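Local coordinates for protein putative alpha-L-fucosidase (Bacteroides thetaiotaomicron, PDB 4H41) that is a putative alpha-L-fucosidase, probably a TIM-barrel glycoside hydrolase that acts on host glycans, at residues 24-34 and 332-340; 126-136 and 165-176. All coordinates share one frame; numbering follows the deposited sequence.

How the contacts relate
The two contacts lie on opposite sides of the chain's centre, with centres about 38 Å apart and nearest atoms about 17 Å apart, so they do not touch. Along the chain contact 2 is nested inside the loop that contact 1 closes. Contact 1 joins the segment entering the first barrel strand, 34-39, to the C-terminal end of the last helix, 324-337, and so brings the chain's N-terminal lead-in to the eight-stranded parallel barrel against its C-terminal helix. Contact 2 joins the segments that follow the third and fourth strands, 115-119 and 157-162, and packs the start of helix 173-187 against the region between helices 125-129 and 136-151. What they share is the barrel itself.

Contact 1 of 2, residues 24-34 and 332-340; sequences LIVPKNNGLKI and RYREYFEIK
Tyr336 OH accepts the backbone N-H of Asn30 (N to OH 3.1 Å) in a bent bond of 136° and has a weak hydrogen bond with Glu298 of helix 290-302, while Tyr333 OH receives Ile34 N at 2.9 Å in a straighter one. They are two of four hydrogen bonds to the end of helix 324-337 and the residue after it. The same Tyr333 hydroxyl donates to a water that donates to Ile34 O, so the backbone of Ile34 is gripped at both its N-H and its carbonyl. Asn29 N bonds to Tyr336 O at 3.0 Å and also stands over one face of the Tyr336 ring. The single charged pair across the contact is Lys28 with Glu338: the extended lysine chain brings NZ to OE2 at 2.8 Å, approaching from above the carboxylate plane. Glu338 is the positive-phi residue of a Schellman motif, which turns the chain out of the helix beside Lys28.

Aromatic packing completes the contact. The Phe337 ring is sandwiched, with Tyr336 CD2 over one face and Lys33 CG over the other; this CH-pi contact lies 3.8 Å from the ring centroid. With CG of Phe337 anti to its carbonyl carbon (chi1 -78°), the ring edge is directed at the chain, where Asn29 OD1 lies 3.1 Å from CD1 and the amide stands 75° from the ring plane. Leu24 CD1 and Val26 CG2 border the edge of Tyr336, and Ile34 CD1 rests on Tyr333 CE2 at 4.0 Å.

Helix 290-302 flanks the contact, its Arg294 touching Val26 and Tyr336 and its Leu297 touching Ile34. Ile34, where the chain enters the first barrel strand, also meets Thr310 of strand 307-310, so helix 324-337 is fastened where the first and last barrel strands adjoin.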
loop_
_atom_site.group_PDB
_atom_site.type_symbol
_atom_site.label_atom_id
_atom_site.label_comp_id
_atom_site.label_asym_id
_atom_site.label_seq_id
_atom_site.Cartn_x
_atom_site.Cartn_y
_atom_site.Cartn_z
ATOM N N LEU B 24 12.463 -9.957 26.098
ATOM C CA LEU B 24 13.362 -8.936 25.542
ATOM C C LEU B 24 14.804 -9.218 25.957
ATOM O O LEU B 24 15.074 -9.560 27.099
ATOM C CB LEU B 24 12.975 -7.502 25.918
ATOM C CG LEU B 24 11.613 -6.986 25.439
ATOM C CD1 LEU B 24 11.628 -5.471 25.407
ATOM C CD2 LEU B 24 11.219 -7.514 24.056
ATOM N N ILE B 25 15.733 -9.049 25.038
ATOM C CA ILE B 25 17.144 -9.287 25.290
ATOM C C ILE B 25 17.927 -7.977 25.250
ATOM O O ILE B 25 19.146 -7.989 25.232
ATOM C CB ILE B 25 17.736 -10.359 24.340
ATOM C CG1 ILE B 25 17.600 -9.961 22.847
ATOM C CG2 ILE B 25 17.077 -11.710 24.615
ATOM C CD1 ILE B 25 18.267 -10.871 21.904
ATOM N N VAL B 26 17.222 -6.850 25.326
ATOM C CA VAL B 26 17.827 -5.537 25.453
ATOM C C VAL B 26 17.246 -4.889 26.704
ATOM O O VAL B 26 16.111 -5.195 27.095
ATOM C CB VAL B 26 17.626 -4.617 24.201
ATOM C CG1 VAL B 26 18.305 -5.203 22.971
ATOM C CG2 VAL B 26 16.178 -4.299 23.933
ATOM N N PRO B 27 17.951 -3.896 27.274
ATOM C CA PRO B 27 17.370 -3.172 28.425
ATOM C C PRO B 27 16.068 -2.444 28.062
ATOM O O PRO B 27 15.933 -1.852 26.984
ATOM C CB PRO B 27 18.476 -2.185 28.827
ATOM C CG PRO B 27 19.733 -2.789 28.296
ATOM C CD PRO B 27 19.322 -3.433 26.995
ATOM N N LYS B 28 15.097 -2.516 28.958
ATOM C CA LYS B 28 13.804 -1.868 28.748
ATOM C C LYS B 28 13.874 -0.381 29.145
ATOM O O LYS B 28 14.795 0.047 29.842
ATOM C CB LYS B 28 12.706 -2.592 29.520
ATOM C CG LYS B 28 12.823 -2.403 31.042
ATOM C CD LYS B 28 12.111 -3.464 31.835
ATOM C CE LYS B 28 12.270 -3.179 33.320
ATOM N NZ LYS B 28 11.469 -4.102 34.166
ATOM N N ASN B 29 12.912 0.388 28.674
ATOM C CA ASN B 29 12.778 1.835 28.940
ATOM C C ASN B 29 14.101 2.550 28.770
ATOM O O ASN B 29 14.479 3.359 29.597
ATOM C CB ASN B 29 12.218 2.095 30.363
ATOM C CG ASN B 29 11.848 3.549 30.568
ATOM O OD1 ASN B 29 11.523 4.262 29.596
ATOM N ND2 ASN B 29 11.948 4.027 31.794
ATOM N N ASN B 30 14.784 2.302 27.660
ATOM C CA ASN B 30 16.119 2.849 27.442
ATOM C C ASN B 30 16.156 3.790 26.260
ATOM O O ASN B 30 17.219 4.070 25.742
ATOM C CB ASN B 30 17.078 1.657 27.283
ATOM C CG ASN B 30 18.545 2.012 27.205
ATOM O OD1 ASN B 30 19.028 2.882 27.917
ATOM N ND2 ASN B 30 19.303 1.259 26.444
ATOM N N GLY B 31 15.008 4.375 25.917
ATOM C CA GLY B 31 14.886 5.374 24.871
ATOM C C GLY B 31 14.016 6.503 25.383
ATOM O O GLY B 31 13.343 6.401 26.397
ATOM N N LEU B 32 14.021 7.570 24.693
ATOM C CA LEU B 32 13.208 8.712 25.045
ATOM C C LEU B 32 11.775 8.406 24.667
ATOM O O LEU B 32 11.515 8.051 23.516
ATOM C CB LEU B 32 13.756 9.923 24.288
ATOM C CG LEU B 32 13.112 11.271 24.495
ATOM C CD1 LEU B 32 13.038 11.647 25.957
ATOM C CD2 LEU B 32 13.879 12.308 23.739
ATOM N N LYS B 33 10.841 8.553 25.601
ATOM C CA LYS B 33 9.445 8.262 25.293
ATOM C C LYS B 33 8.884 9.321 24.382
ATOM O O LYS B 33 9.206 10.518 24.557
ATOM C CB LYS B 33 8.611 8.201 26.564
ATOM C CG LYS B 33 8.979 7.027 27.467
ATOM C CD LYS B 33 8.208 7.080 28.807
ATOM C CE LYS B 33 8.752 6.117 29.839
ATOM N NZ LYS B 33 8.321 6.459 31.233
ATOM N N ILE B 34 7.930 8.917 23.526
ATOM C CA ILE B 34 7.209 9.842 22.631
ATOM C C ILE B 34 6.128 10.537 23.457
ATOM O O ILE B 34 5.262 9.874 24.035
ATOM C CB ILE B 34 6.641 9.074 21.401
ATOM C CG1 ILE B 34 7.810 8.667 20.477
ATOM C CG2 ILE B 34 5.662 9.956 20.618
ATOM C CD1 ILE B 34 7.474 7.620 19.515
ATOM N N ARG B 332 3.991 -3.390 21.084
ATOM C CA ARG B 332 5.456 -3.573 21.286
ATOM C C ARG B 332 6.046 -2.392 22.044
ATOM O O ARG B 332 6.922 -2.572 22.903
ATOM C CB ARG B 332 6.190 -3.739 19.950
ATOM C CG ARG B 332 5.750 -4.890 19.053
ATOM C CD ARG B 332 6.034 -6.299 19.570
ATOM N NE ARG B 332 5.162 -6.719 20.672
ATOM C CZ ARG B 332 3.864 -7.011 20.587
ATOM N NH1 ARG B 332 3.234 -6.988 19.411
ATOM N NH2 ARG B 332 3.187 -7.341 21.669
ATOM N N TYR B 333 5.566 -1.180 21.731
ATOM C CA TYR B 333 5.984 0.071 22.383
ATOM C C TYR B 333 5.621 0.050 23.861
ATOM O O TYR B 333 6.466 0.323 24.728
ATOM C CB TYR B 333 5.331 1.246 21.649
ATOM C CG TYR B 333 5.689 2.594 22.191
ATOM C CD1 TYR B 333 4.964 3.160 23.224
ATOM C CD2 TYR B 333 6.763 3.312 21.674
ATOM C CE1 TYR B 333 5.296 4.412 23.741
ATOM C CE2 TYR B 333 7.072 4.590 22.146
ATOM C CZ TYR B 333 6.354 5.122 23.198
ATOM O OH TYR B 333 6.706 6.335 23.717
ATOM N N ARG B 334 4.389 -0.322 24.178
ATOM C CA ARG B 334 3.966 -0.411 25.571
ATOM C C ARG B 334 4.734 -1.443 26.348
ATOM O O ARG B 334 4.981 -1.255 27.547
ATOM C CB ARG B 334 2.464 -0.739 25.672
ATOM C CG ARG B 334 1.567 0.429 25.294
ATOM C CD ARG B 334 0.236 0.360 25.987
ATOM N NE ARG B 334 -0.451 -0.879 25.649
ATOM C CZ ARG B 334 -0.673 -1.905 26.471
ATOM N NH1 ARG B 334 -0.241 -1.871 27.728
ATOM N NH2 ARG B 334 -1.338 -2.965 26.047
ATOM N N GLU B 335 5.074 -2.569 25.703
ATOM C CA GLU B 335 5.843 -3.596 26.377
ATOM C C GLU B 335 7.267 -3.111 26.738
ATOM O O GLU B 335 7.734 -3.281 27.855
ATOM C CB GLU B 335 5.913 -4.864 25.493
ATOM C CG GLU B 335 4.600 -5.608 25.535
ATOM C CD GLU B 335 4.476 -6.815 24.628
ATOM O OE1 GLU B 335 5.422 -7.065 23.849
ATOM O OE2 GLU B 335 3.384 -7.430 24.600
ATOM N N TYR B 336 7.927 -2.459 25.815
ATOM C CA TYR B 336 9.285 -1.932 26.014
ATOM C C TYR B 336 9.338 -0.841 27.049
ATOM O O TYR B 336 10.301 -0.801 27.812
ATOM C CB TYR B 336 9.814 -1.429 24.665
ATOM C CG TYR B 336 11.170 -0.764 24.710
ATOM C CD1 TYR B 336 12.342 -1.516 24.728
ATOM C CD2 TYR B 336 11.286 0.619 24.755
ATOM C CE1 TYR B 336 13.595 -0.896 24.764
ATOM C CE2 TYR B 336 12.536 1.244 24.824
ATOM C CZ TYR B 336 13.680 0.488 24.769
ATOM O OH TYR B 336 14.883 1.154 24.807
ATOM N N PHE B 337 8.297 0.009 27.120
ATOM C CA PHE B 337 8.225 1.110 28.050
ATOM C C PHE B 337 7.421 0.797 29.301
ATOM O O PHE B 337 7.265 1.683 30.132
ATOM C CB PHE B 337 7.652 2.345 27.350
ATOM C CG PHE B 337 8.697 3.023 26.499
ATOM C CD1 PHE B 337 9.837 3.574 27.080
ATOM C CD2 PHE B 337 8.516 3.175 25.144
ATOM C CE1 PHE B 337 10.792 4.243 26.302
ATOM C CE2 PHE B 337 9.498 3.795 24.351
ATOM C CZ PHE B 337 10.638 4.310 24.933
ATOM N N GLU B 338 6.941 -0.429 29.446
ATOM C CA GLU B 338 6.184 -0.921 30.592
ATOM C C GLU B 338 4.991 -0.006 30.889
ATOM O O GLU B 338 4.744 0.378 32.025
ATOM C CB GLU B 338 7.106 -1.096 31.813
ATOM C CG GLU B 338 8.130 -2.174 31.554
ATOM C CD GLU B 338 8.854 -2.605 32.810
ATOM O OE1 GLU B 338 9.373 -1.728 33.528
ATOM O OE2 GLU B 338 8.899 -3.824 33.079
ATOM N N ILE B 339 4.243 0.328 29.827
ATOM C CA ILE B 339 3.065 1.194 29.941
ATOM C C ILE B 339 1.849 0.315 30.104
ATOM O O ILE B 339 1.570 -0.517 29.230
ATOM C CB ILE B 339 2.950 2.110 28.705
ATOM C CG1 ILE B 339 4.180 3.044 28.601
ATOM C CG2 ILE B 339 1.643 2.922 28.771
ATOM C CD1 ILE B 339 4.283 3.788 27.312
ATOM N N LYS B 340 1.045 0.586 31.131
ATOM C CA LYS B 340 -0.149 -0.215 31.401
ATOM C C LYS B 340 -1.322 0.112 30.457
ATOM O O LYS B 340 -1.343 1.185 29.786
ATOM C CB LYS B 340 -0.581 -0.061 32.877
ATOM C CG LYS B 340 -1.592 1.048 33.167
ATOM C CD LYS B 340 -1.512 1.717 34.575
ATOM C CE LYS B 340 -2.841 1.791 35.324
ATOM N NZ LYS B 340 -2.755 1.322 36.738
ATOM O OXT LYS B 340 -2.253 -0.714 30.442
HETATM O O HOH W 1 5.134 7.551 25.331
#

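Contact 2 of 2, residues 126-136 and 165-176; sequences YWDTGDLSWEI and EISRATKGAIDA. With NA (sodium ion), chain Q.
Tyr126 points its hydroxyl at the backbone of 165-176, donating to Glu165 O (OH to O 2.7 Å), with that oxygen near the ring plane, at its edge. Its CG lies anti to the backbone N (chi1 155°), which carries the ring across to the other segment; there the side chains of Ile166 and Thr170 cross that of Tyr126 at about a right angle, each bringing a CG2 methyl close. A water donates to both Tyr126 OH and Thr170 OG1, while Leu132 CD1 lies over one face of the ring.

Leu132 carries most of the apolar packing. Its CD2 rests against Ala173 CB at 3.9 Å and Ile166 CG2, and its CG against Ala176 CB at 3.8 Å; Ile136 extends the patch, its CG1 and CD1 lying along Ala176. The backbone is fixed beside it by Leu132 N to Lys171 O at 3.0 Å.

Asp131 and Lys171 cross obliquely, CG to CG, and a water that donates to Asp131 OD2 makes a weak bond with Lys171 NZ. Asp131 OD1 forms an Asx turn, accepting from Ser133 N and, at 2.6 Å, from Ser133 OG, both on one face of the carboxylate. Ser133 OG also binds a sodium ion at 2.4 Å; four ligand atoms from outside the two segments complete the site. An alanine at Asp131 would remove the one oxygen that Ser133 N and OG both donate to, and would probably leave the sodium-binding hydroxyl freer to turn. Gly172, the N-cap residue of helix 173-187, fits where a CB would clash with Asp131 and Ser133. These residues also line a pocket holding a polyether, probably from the crystallisation liquor.

Helix 219-233 backs the contact, with Trp226 and Ile229 touching Ile166, while Phe177 of helix 173-187 touches Leu132 and Ile166. The segments follow barrel strands 115-119 and 157-162, which are neighbours in the sheet.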
loop_
_atom_site.group_PDB
_atom_site.type_symbol
_atom_site.label_atom_id
_atom_site.label_comp_id
_atom_site.label_asym_id
_atom_site.label_seq_id
_atom_site.Cartn_x
_atom_site.Cartn_y
_atom_site.Cartn_z
ATOM N N TYR B 126 6.554 27.739 -1.959
ATOM C CA TYR B 126 7.899 27.318 -1.612
ATOM C C TYR B 126 8.220 25.971 -2.303
ATOM O O TYR B 126 9.276 25.829 -2.924
ATOM C CB TYR B 126 8.064 27.204 -0.083
ATOM C CG TYR B 126 9.148 26.235 0.333
ATOM C CD1 TYR B 126 10.481 26.468 0.016
ATOM C CD2 TYR B 126 8.848 25.102 1.071
ATOM C CE1 TYR B 126 11.485 25.583 0.407
ATOM C CE2 TYR B 126 9.845 24.208 1.463
ATOM C CZ TYR B 126 11.169 24.469 1.155
ATOM O OH TYR B 126 12.188 23.611 1.515
ATOM N N TRP B 127 7.312 25.003 -2.223
ATOM C CA TRP B 127 7.566 23.697 -2.874
ATOM C C TRP B 127 7.776 23.851 -4.397
ATOM O O TRP B 127 8.595 23.149 -4.970
ATOM C CB TRP B 127 6.429 22.718 -2.606
ATOM C CG TRP B 127 6.337 22.318 -1.166
ATOM C CD1 TRP B 127 5.291 22.537 -0.321
ATOM C CD2 TRP B 127 7.362 21.691 -0.385
ATOM N NE1 TRP B 127 5.581 22.060 0.929
ATOM C CE2 TRP B 127 6.861 21.559 0.931
ATOM C CE3 TRP B 127 8.655 21.196 -0.671
ATOM C CZ2 TRP B 127 7.610 20.981 1.964
ATOM C CZ3 TRP B 127 9.386 20.595 0.360
ATOM C CH2 TRP B 127 8.835 20.431 1.637
ATOM N N ASP B 128 7.074 24.782 -5.024
ATOM C CA ASP B 128 7.194 25.007 -6.462
ATOM C C ASP B 128 8.420 25.837 -6.877
ATOM O O ASP B 128 8.747 25.836 -8.059
ATOM C CB ASP B 128 5.926 25.696 -6.985
ATOM C CG ASP B 128 4.693 24.818 -6.894
ATOM O OD1 ASP B 128 4.849 23.602 -6.661
ATOM O OD2 ASP B 128 3.569 25.362 -6.953
ATOM N N THR B 129 9.066 26.575 -5.958
ATOM C CA THR B 129 10.187 27.466 -6.306
ATOM C C THR B 129 11.501 27.222 -5.570
ATOM O O THR B 129 12.539 27.636 -6.066
ATOM C CB THR B 129 9.794 28.914 -5.991
ATOM O OG1 THR B 129 9.593 29.060 -4.573
ATOM C CG2 THR B 129 8.574 29.392 -6.795
ATOM N N GLY B 130 11.440 26.696 -4.356
ATOM C CA GLY B 130 12.616 26.532 -3.513
ATOM C C GLY B 130 12.891 27.741 -2.651
ATOM O O GLY B 130 13.870 27.735 -1.896
ATOM N N ASP B 131 12.018 28.779 -2.700
ATOM C CA ASP B 131 12.224 30.004 -1.928
ATOM C C ASP B 131 11.186 30.038 -0.817
ATOM O O ASP B 131 9.997 30.228 -1.070
ATOM C CB ASP B 131 12.149 31.224 -2.841
ATOM C CG ASP B 131 12.290 32.577 -2.166
ATOM O OD1 ASP B 131 12.215 32.637 -0.936
ATOM O OD2 ASP B 131 12.465 33.574 -2.880
ATOM N N LEU B 132 11.630 29.853 0.424
ATOM C CA LEU B 132 10.686 29.777 1.551
ATOM C C LEU B 132 10.050 31.110 1.900
ATOM O O LEU B 132 8.996 31.108 2.535
ATOM C CB LEU B 132 11.382 29.199 2.794
ATOM C CG LEU B 132 10.492 28.766 3.969
ATOM C CD1 LEU B 132 9.381 27.853 3.552
ATOM C CD2 LEU B 132 11.320 28.084 5.038
ATOM N N SER B 133 10.628 32.233 1.451
ATOM C CA SER B 133 10.091 33.557 1.783
ATOM C C SER B 133 8.694 33.762 1.170
ATOM O O SER B 133 7.972 34.624 1.666
ATOM C CB SER B 133 11.076 34.662 1.385
ATOM O OG SER B 133 11.165 34.819 -0.016
ATOM N N TRP B 134 8.271 32.952 0.142
ATOM C CA TRP B 134 6.913 33.026 -0.411
ATOM C C TRP B 134 5.837 32.664 0.611
ATOM O O TRP B 134 4.685 33.046 0.430
ATOM C CB TRP B 134 6.732 32.069 -1.604
ATOM C CG TRP B 134 7.418 32.493 -2.851
ATOM C CD1 TRP B 134 8.450 31.866 -3.472
ATOM C CD2 TRP B 134 7.043 33.586 -3.699
ATOM N NE1 TRP B 134 8.816 32.557 -4.603
ATOM C CE2 TRP B 134 7.963 33.615 -4.771
ATOM C CE3 TRP B 134 6.032 34.556 -3.644
ATOM C CZ2 TRP B 134 7.889 34.564 -5.793
ATOM C CZ3 TRP B 134 5.966 35.511 -4.654
ATOM C CH2 TRP B 134 6.938 35.561 -5.665
ATOM N N GLU B 135 6.187 31.914 1.673
ATOM C CA GLU B 135 5.196 31.477 2.655
ATOM C C GLU B 135 4.853 32.534 3.698
ATOM O O GLU B 135 3.897 32.365 4.461
ATOM C CB GLU B 135 5.706 30.207 3.330
ATOM C CG GLU B 135 5.913 29.037 2.360
ATOM C CD GLU B 135 4.660 28.671 1.584
ATOM O OE1 GLU B 135 3.552 28.868 2.132
ATOM O OE2 GLU B 135 4.770 28.347 0.383
ATOM N N ILE B 136 5.608 33.618 3.746
ATOM C CA ILE B 136 5.388 34.633 4.770
ATOM C C ILE B 136 4.033 35.333 4.626
ATOM O O ILE B 136 3.324 35.461 5.623
ATOM C CB ILE B 136 6.515 35.694 4.745
ATOM C CG1 ILE B 136 7.917 35.065 5.003
ATOM C CG2 ILE B 136 6.229 36.785 5.803
ATOM C CD1 ILE B 136 9.034 35.968 4.631
ATOM N N GLU B 165 9.253 23.187 5.759
ATOM C CA GLU B 165 10.308 22.180 5.939
ATOM C C GLU B 165 11.494 22.360 5.019
ATOM O O GLU B 165 11.319 22.436 3.808
ATOM C CB GLU B 165 9.770 20.763 5.691
ATOM C CG GLU B 165 8.816 20.224 6.710
ATOM C CD GLU B 165 8.259 18.883 6.270
ATOM O OE1 GLU B 165 9.043 18.000 5.833
ATOM O OE2 GLU B 165 7.020 18.734 6.332
ATOM N N ILE B 166 12.706 22.287 5.585
ATOM C CA ILE B 166 13.953 22.325 4.846
ATOM C C ILE B 166 14.893 21.277 5.415
ATOM O O ILE B 166 14.639 20.747 6.496
ATOM C CB ILE B 166 14.615 23.745 4.902
ATOM C CG1 ILE B 166 15.162 24.095 6.319
ATOM C CG2 ILE B 166 13.667 24.827 4.388
ATOM C CD1 ILE B 166 16.006 25.356 6.398
ATOM N N SER B 167 15.992 21.007 4.711
ATOM C CA SER B 167 17.087 20.187 5.220
ATOM C C SER B 167 18.441 20.858 5.100
ATOM O O SER B 167 19.364 20.461 5.803
ATOM C CB SER B 167 17.142 18.842 4.503
ATOM O OG SER B 167 17.465 18.993 3.136
ATOM N N ARG B 168 18.599 21.783 4.150
ATOM C CA ARG B 168 19.859 22.451 3.854
ATOM C C ARG B 168 19.673 23.954 3.801
ATOM O O ARG B 168 18.531 24.438 3.786
ATOM C CB ARG B 168 20.338 21.960 2.464
ATOM C CG ARG B 168 20.611 20.456 2.343
ATOM C CD ARG B 168 21.799 20.010 3.170
ATOM N NE ARG B 168 23.032 20.638 2.711
ATOM C CZ ARG B 168 23.876 20.135 1.813
ATOM N NH1 ARG B 168 23.622 18.968 1.231
ATOM N NH2 ARG B 168 24.971 20.805 1.478
ATOM N N ALA B 169 20.775 24.695 3.657
ATOM C CA ALA B 169 20.730 26.144 3.412
ATOM C C ALA B 169 19.723 26.396 2.274
ATOM O O ALA B 169 19.762 25.694 1.258
ATOM C CB ALA B 169 22.104 26.665 3.037
ATOM N N THR B 170 18.726 27.254 2.515
ATOM C CA THR B 170 17.597 27.436 1.584
ATOM C C THR B 170 17.324 28.910 1.378
ATOM O O THR B 170 17.283 29.669 2.346
ATOM C CB THR B 170 16.366 26.723 2.175
ATOM O OG1 THR B 170 16.569 25.323 2.138
ATOM C CG2 THR B 170 15.063 27.035 1.432
ATOM N N LYS B 171 17.071 29.307 0.123
ATOM C CA LYS B 171 16.757 30.687 -0.218
ATOM C C LYS B 171 15.560 31.154 0.602
ATOM O O LYS B 171 14.534 30.470 0.655
ATOM C CB LYS B 171 16.470 30.773 -1.720
ATOM C CG LYS B 171 16.214 32.172 -2.225
ATOM C CD LYS B 171 16.149 32.182 -3.749
ATOM C CE LYS B 171 16.181 33.573 -4.288
ATOM N NZ LYS B 171 16.062 33.585 -5.772
ATOM N N GLY B 172 15.734 32.279 1.286
ATOM C CA GLY B 172 14.679 32.891 2.083
ATOM C C GLY B 172 14.258 32.193 3.363
ATOM O O GLY B 172 13.377 32.705 4.047
ATOM N N ALA B 173 14.868 31.051 3.728
ATOM C CA ALA B 173 14.422 30.299 4.920
ATOM C C ALA B 173 14.682 31.035 6.222
ATOM O O ALA B 173 13.795 31.080 7.081
ATOM C CB ALA B 173 15.076 28.929 4.968
ATOM N N ILE B 174 15.869 31.611 6.378
ATOM C CA ILE B 174 16.209 32.293 7.633
ATOM C C ILE B 174 15.254 33.491 7.839
ATOM O O ILE B 174 14.662 33.643 8.903
ATOM C CB ILE B 174 17.699 32.705 7.704
ATOM C CG1 ILE B 174 18.596 31.471 7.856
ATOM C CG2 ILE B 174 17.945 33.671 8.868
ATOM C CD1 ILE B 174 20.097 31.729 7.628
ATOM N N ASP B 175 15.022 34.251 6.783
ATOM C CA ASP B 175 14.117 35.396 6.819
ATOM C C ASP B 175 12.682 34.954 7.073
ATOM O O ASP B 175 11.953 35.603 7.823
ATOM C CB ASP B 175 14.231 36.233 5.530
ATOM C CG ASP B 175 15.572 36.979 5.484
ATOM O OD1 ASP B 175 15.954 37.599 6.519
ATOM O OD2 ASP B 175 16.199 36.999 4.424
ATOM N N ALA B 176 12.295 33.824 6.472
ATOM C CA ALA B 176 10.937 33.305 6.637
ATOM C C ALA B 176 10.687 32.856 8.050
ATOM O O ALA B 176 9.664 33.195 8.626
ATOM C CB ALA B 176 10.679 32.163 5.672
HETATM NA NA NA Q . 11.742 37.163 -0.362
HETATM O O HOH W 2 14.812 23.695 0.825
HETATM O O HOH W 3 16.981 27.297 -2.015
HETATM O O HOH W 4 12.829 33.412 -5.479
#